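Local coordinates for protein tryptophan--tRNA ligase (Campylobacter jejuni subsp. jejuni, PDB 3TZL) that probably charges tRNA(Trp) with tryptophan at the expense of ATP, working as a homodimeric class I aminoacyl-tRNA synthetase, at residues L16-Y21 against A239-D244; E271-N274 against A280-K283. All blocks are in the same frame, centred on the assembly; numbering follows the deposited sequence.

From the N terminus, strand 5-10, at one edge of the three-stranded parallel sheet within this chain, leads into the 'HIGH' region, where residues 16-21 start helix 18-30. Contact 1 closes a long loop: 217 residues intervene before 239-244, which link helix 234-239 to helix 245-257, so the nucleotide-binding turn meets a helical part of the chain far along in sequence. Contact 2 follows in series, without nesting or crossing, and closes a tight loop of six residues' separation between helices 262-276 and 278-289. Their centres lie about 12 Å apart, and they touch directly: Phe242 CZ packs on Val273 CG2 at 3.7 Å, while Leu272 meets Ala239 and Leu243.

Contact 1 of 2, residues L16-Y21 against A239-D244; sequences LHIGNY and AKLFLD. With ADP (adenosine-5'-diphosphate), chain I.
Ile18 meets Leu241 and Phe242 where the 'HIGH' region of this class I synthetase runs into the start of helix 18-30 and faces the loop after helix 234-239. The contact is small and wholly apolar. Ile18 offers two branches: CG2 lies 4.0 Å from Phe242 CZ, near the plane of the ring and at its edge, while CD1 reaches Leu241 CD1 at 4.1 Å and touches Phe242 CZ as well, so both branches flank that corner of the ring. With CG1 lodged between the backbone N and carbonyl carbon (chi1 60°) and CG2 beside the N, both arms can reach the loop; the Ile18 side chain crosses that of Phe242 at about a right angle. Met193 of the 'KMSKS' region packs on Ile18 too; further out, Phe22 and Tyr276 meet the Phe242 ring edge-to-face.

Behind Ile18, the same turn holds ADP. His17 and Asn20 form a capping box: His17 N donates to Asn20 OD1 in an almost straight bond (179°), in the carbonyl plane and on a lone pair, while His17 ND1 accepts a weak bond from Gly19 N. Asn20 OD1 also lies 3.2 Å above the plane of the His17 ring, over its centre. The first bond orients the Asn20 amide and the weak second one steadies the His17 ring, leaving NE2 and ND2 turned to the nucleotide. His17 NE2 donates to O1B of the beta-phosphate at 3.1 Å, its partner lying in the ring plane. Asn20 spends its amide nitrogen twice, ND2 bonding ADP O1A at 3.0 Å and the ribose O4' at 3.1 Å.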
loop_
_atom_site.group_PDB
_atom_site.type_symbol
_atom_site.label_atom_id
_atom_site.label_comp_id
_atom_site.label_asym_id
_atom_site.label_seq_id
_atom_site.Cartn_x
_atom_site.Cartn_y
_atom_site.Cartn_z
ATOM N N LEU B 16 -16.726 12.399 20.914
ATOM C CA LEU B 16 -17.968 11.639 20.778
ATOM C C LEU B 16 -19.118 12.272 21.579
ATOM O O LEU B 16 -18.948 12.608 22.746
ATOM C CB LEU B 16 -17.758 10.212 21.248
ATOM C CG LEU B 16 -16.945 9.313 20.325
ATOM C CD1 LEU B 16 -16.727 7.999 21.012
ATOM C CD2 LEU B 16 -17.664 9.123 18.988
ATOM N N HIS B 17 -20.274 12.435 20.943
ATOM C CA HIS B 17 -21.433 13.016 21.618
ATOM C C HIS B 17 -22.611 12.046 21.694
ATOM O O HIS B 17 -22.597 10.991 21.068
ATOM C CB HIS B 17 -21.840 14.357 20.982
ATOM C CG HIS B 17 -22.078 14.293 19.504
ATOM N ND1 HIS B 17 -23.196 13.705 18.955
ATOM C CD2 HIS B 17 -21.351 14.773 18.466
ATOM C CE1 HIS B 17 -23.142 13.810 17.637
ATOM N NE2 HIS B 17 -22.032 14.452 17.316
ATOM N N ILE B 18 -23.638 12.390 22.463
ATOM C CA ILE B 18 -24.745 11.449 22.657
ATOM C C ILE B 18 -25.503 11.138 21.365
ATOM O O ILE B 18 -26.280 10.189 21.312
ATOM C CB ILE B 18 -25.700 11.899 23.768
ATOM C CG1 ILE B 18 -26.315 13.260 23.440
ATOM C CG2 ILE B 18 -24.958 11.953 25.110
ATOM C CD1 ILE B 18 -27.463 13.654 24.418
ATOM N N GLY B 19 -25.262 11.931 20.324
ATOM C CA GLY B 19 -25.826 11.665 19.014
ATOM C C GLY B 19 -25.145 10.480 18.337
ATOM O O GLY B 19 -25.802 9.633 17.736
ATOM N N ASN B 20 -23.821 10.424 18.430
ATOM C CA ASN B 20 -23.080 9.256 17.964
ATOM C C ASN B 20 -23.526 8.022 18.723
ATOM O O ASN B 20 -23.663 6.946 18.150
ATOM C CB ASN B 20 -21.574 9.455 18.153
ATOM C CG ASN B 20 -21.056 10.672 17.422
ATOM O OD1 ASN B 20 -20.543 11.601 18.040
ATOM N ND2 ASN B 20 -21.190 10.676 16.096
ATOM N N TYR B 21 -23.762 8.187 20.019
ATOM C CA TYR B 21 -24.130 7.054 20.851
ATOM C C TYR B 21 -25.498 6.497 20.514
ATOM O O TYR B 21 -25.629 5.326 20.162
ATOM C CB TYR B 21 -24.075 7.400 22.336
ATOM C CG TYR B 21 -24.434 6.204 23.178
ATOM C CD1 TYR B 21 -23.613 5.088 23.194
ATOM C CD2 TYR B 21 -25.595 6.173 23.917
ATOM C CE1 TYR B 21 -23.925 3.977 23.927
ATOM C CE2 TYR B 21 -25.920 5.056 24.671
ATOM C CZ TYR B 21 -25.074 3.960 24.666
ATOM O OH TYR B 21 -25.367 2.839 25.400
ATOM N N ALA B 239 -33.724 14.446 27.528
ATOM C CA ALA B 239 -33.875 13.601 28.712
ATOM C C ALA B 239 -34.484 12.239 28.367
ATOM O O ALA B 239 -34.121 11.231 28.974
ATOM C CB ALA B 239 -34.704 14.298 29.769
ATOM N N LYS B 240 -35.400 12.221 27.398
ATOM C CA LYS B 240 -36.099 10.999 26.983
ATOM C C LYS B 240 -35.150 9.843 26.698
ATOM O O LYS B 240 -35.480 8.684 26.956
ATOM C CB LYS B 240 -36.940 11.249 25.726
ATOM C CG LYS B 240 -38.121 12.173 25.924
ATOM C CD LYS B 240 -38.767 12.533 24.591
ATOM C CE LYS B 240 -39.438 11.329 23.943
ATOM N NZ LYS B 240 -40.658 10.916 24.689
ATOM N N LEU B 241 -33.977 10.179 26.166
ATOM C CA LEU B 241 -32.992 9.205 25.722
ATOM C C LEU B 241 -32.464 8.372 26.874
ATOM O O LEU B 241 -31.994 7.248 26.682
ATOM C CB LEU B 241 -31.815 9.931 25.062
ATOM C CG LEU B 241 -32.109 10.795 23.838
ATOM C CD1 LEU B 241 -30.878 11.578 23.441
ATOM C CD2 LEU B 241 -32.572 9.917 22.680
ATOM N N PHE B 242 -32.527 8.941 28.068
ATOM C CA PHE B 242 -31.930 8.340 29.248
ATOM C C PHE B 242 -32.991 7.767 30.182
ATOM O O PHE B 242 -32.663 7.213 31.236
ATOM C CB PHE B 242 -31.097 9.391 30.002
ATOM C CG PHE B 242 -30.020 10.038 29.156
ATOM C CD1 PHE B 242 -28.742 9.491 29.090
ATOM C CD2 PHE B 242 -30.287 11.193 28.434
ATOM C CE1 PHE B 242 -27.760 10.081 28.323
ATOM C CE2 PHE B 242 -29.300 11.789 27.658
ATOM C CZ PHE B 242 -28.043 11.237 27.607
ATOM N N LEU B 243 -34.259 7.916 29.799
ATOM C CA LEU B 243 -35.381 7.497 30.636
ATOM C C LEU B 243 -36.216 6.395 29.981
ATOM O O LEU B 243 -36.450 6.411 28.769
ATOM C CB LEU B 243 -36.282 8.690 30.970
ATOM C CG LEU B 243 -35.742 9.782 31.904
ATOM C CD1 LEU B 243 -36.658 10.989 31.920
ATOM C CD2 LEU B 243 -35.544 9.255 33.322
ATOM N N ASP B 244 -36.655 5.439 30.798
ATOM C CA ASP B 244 -37.614 4.423 30.373
ATOM C C ASP B 244 -38.993 5.062 30.286
ATOM O O ASP B 244 -39.158 6.224 30.654
ATOM C CB ASP B 244 -37.640 3.259 31.366
ATOM C CG ASP B 244 -37.732 3.725 32.809
ATOM O OD1 ASP B 244 -37.059 4.722 33.160
ATOM O OD2 ASP B 244 -38.472 3.098 33.593
HETATM P PB ADP I . -21.110 15.083 13.195
HETATM O O1B ADP I . -21.277 15.617 14.590
HETATM O O2B ADP I . -19.678 15.068 12.718
HETATM O O3B ADP I . -22.079 15.621 12.161
HETATM P PA ADP I . -20.585 12.328 12.837
HETATM O O1A ADP I . -19.570 12.014 13.908
HETATM O O2A ADP I . -20.102 12.632 11.434
HETATM O O3A ADP I . -21.505 13.541 13.395
HETATM O "O5'" ADP I . -21.633 11.100 12.760
HETATM C "C5'" ADP I . -21.190 9.746 12.854
HETATM C "C4'" ADP I . -22.392 8.820 13.013
HETATM O "O4'" ADP I . -23.134 9.143 14.193
HETATM C "C3'" ADP I . -23.340 8.939 11.834
HETATM O "O3'" ADP I . -23.237 7.757 11.037
HETATM C "C2'" ADP I . -24.731 9.067 12.424
HETATM O "O2'" ADP I . -25.481 7.868 12.200
HETATM C "C1'" ADP I . -24.538 9.228 13.920
HETATM N N9 ADP I . -25.063 10.546 14.372
HETATM C C8 ADP I . -24.358 11.695 14.473
HETATM N N7 ADP I . -25.129 12.719 14.926
HETATM C C5 ADP I . -26.361 12.218 15.125
HETATM C C6 ADP I . -27.657 12.757 15.599
HETATM N N6 ADP I . -27.774 14.062 15.950
HETATM N N1 ADP I . -28.704 11.901 15.663
HETATM C C2 ADP I . -28.589 10.604 15.308
HETATM N N3 ADP I . -27.444 10.046 14.869
HETATM C C4 ADP I . -26.317 10.791 14.759
#

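Contact 2 of 2, residues E271-N274 against A280-K283; sequences ELVN and AREK
Val273 and Asn274 both approach the guanidinium of Arg281 across the short break between two consecutive helices, 262-276 and 278-289, which run on in broadly the same sense, and one hydrogen bond bridges the two segments. Val273, buried, comes first: its CG1 lies 4.4 Å from Arg281 NH1, a loose approach oblique to the guanidinium plane. Asn274 follows and makes the bond. Its OD1 accepts from Arg281 NH2 at 2.6 Å, a short link that is bent at the hydrogen (149°). The donor lies in the carbonyl plane of Asn274, and OD1 in turn sits at the edge of the guanidinium, close to its plane, although the amide and guanidinium planes are turned 62° apart. Arg281 spans the gap because its chain runs extended from CG to NE.

The guanidinium is held from a second direction as well, since NE donates to Ile203 O, which limits its rotation. Around the pair, helix 207-215 supplies Leu210, which touches Val273, Asn274 and Arg281 alike, and Glu207, which touches Asn274. Helices 262-276 and 278-289 are thus joined to each other and to helix 207-215, while Phe204 and Ser205, in the loop before helix 207-215, lie against Arg281.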
loop_
_atom_site.group_PDB
_atom_site.type_symbol
_atom_site.label_atom_id
_atom_site.label_comp_id
_atom_site.label_asym_id
_atom_site.label_seq_id
_atom_site.Cartn_x
_atom_site.Cartn_y
_atom_site.Cartn_z
ATOM N N GLU B 271 -27.736 15.388 36.168
ATOM C CA GLU B 271 -27.745 14.178 36.985
ATOM C C GLU B 271 -27.981 12.918 36.158
ATOM O O GLU B 271 -27.308 11.908 36.365
ATOM C CB GLU B 271 -28.814 14.259 38.074
ATOM C CG GLU B 271 -28.619 15.391 39.056
ATOM C CD GLU B 271 -29.699 15.418 40.138
ATOM O OE1 GLU B 271 -30.529 14.479 40.199
ATOM O OE2 GLU B 271 -29.717 16.385 40.926
ATOM N N LEU B 272 -28.949 12.975 35.247
ATOM C CA LEU B 272 -29.239 11.853 34.351
ATOM C C LEU B 272 -28.035 11.473 33.497
ATOM O O LEU B 272 -27.652 10.306 33.435
ATOM C CB LEU B 272 -30.404 12.190 33.423
ATOM C CG LEU B 272 -31.791 12.041 34.028
ATOM C CD1 LEU B 272 -32.854 12.364 32.983
ATOM C CD2 LEU B 272 -31.953 10.621 34.581
ATOM N N VAL B 273 -27.448 12.462 32.827
ATOM C CA VAL B 273 -26.323 12.188 31.943
ATOM C C VAL B 273 -25.100 11.681 32.720
ATOM O O VAL B 273 -24.475 10.700 32.324
ATOM C CB VAL B 273 -25.979 13.402 31.052
ATOM C CG1 VAL B 273 -24.717 13.135 30.207
ATOM C CG2 VAL B 273 -27.176 13.742 30.143
ATOM N N ASN B 274 -24.776 12.326 33.838
ATOM C CA ASN B 274 -23.625 11.908 34.623
ATOM C C ASN B 274 -23.741 10.497 35.176
ATOM O O ASN B 274 -22.745 9.776 35.266
ATOM C CB ASN B 274 -23.334 12.899 35.759
ATOM C CG ASN B 274 -22.590 14.134 35.274
ATOM O OD1 ASN B 274 -21.715 14.037 34.412
ATOM N ND2 ASN B 274 -22.943 15.306 35.817
ATOM N N ALA B 280 -19.027 4.085 32.091
ATOM C CA ALA B 280 -18.277 4.180 30.851
ATOM C C ALA B 280 -17.108 5.166 30.968
ATOM O O ALA B 280 -16.003 4.868 30.537
ATOM C CB ALA B 280 -19.201 4.583 29.718
ATOM N N ARG B 281 -17.359 6.336 31.545
ATOM C CA ARG B 281 -16.319 7.346 31.747
ATOM C C ARG B 281 -15.183 6.836 32.634
ATOM O O ARG B 281 -14.011 7.072 32.345
ATOM C CB ARG B 281 -16.907 8.597 32.390
ATOM C CG ARG B 281 -17.861 9.357 31.527
ATOM C CD ARG B 281 -18.357 10.585 32.273
ATOM N NE ARG B 281 -19.062 11.495 31.388
ATOM C CZ ARG B 281 -19.806 12.510 31.809
ATOM N NH1 ARG B 281 -20.410 13.301 30.928
ATOM N NH2 ARG B 281 -19.946 12.728 33.113
ATOM N N GLU B 282 -15.528 6.140 33.716
ATOM C CA GLU B 282 -14.514 5.592 34.612
ATOM C C GLU B 282 -13.678 4.539 33.914
ATOM O O GLU B 282 -12.458 4.475 34.091
ATOM C CB GLU B 282 -15.156 4.977 35.861
ATOM C CG GLU B 282 -15.822 5.973 36.775
ATOM C CD GLU B 282 -16.641 5.299 37.887
ATOM O OE1 GLU B 282 -16.601 4.047 38.005
ATOM O OE2 GLU B 282 -17.329 6.029 38.638
ATOM N N LYS B 283 -14.340 3.701 33.122
ATOM C CA LYS B 283 -13.643 2.676 32.356
ATOM C C LYS B 283 -12.739 3.309 31.272
ATOM O O LYS B 283 -11.586 2.880 31.054
ATOM C CB LYS B 283 -14.655 1.726 31.730
ATOM C CG LYS B 283 -14.032 0.621 30.905
ATOM C CD LYS B 283 -15.108 -0.356 30.471
ATOM C CE LYS B 283 -14.603 -1.344 29.436
ATOM N NZ LYS B 283 -15.711 -2.269 29.045
#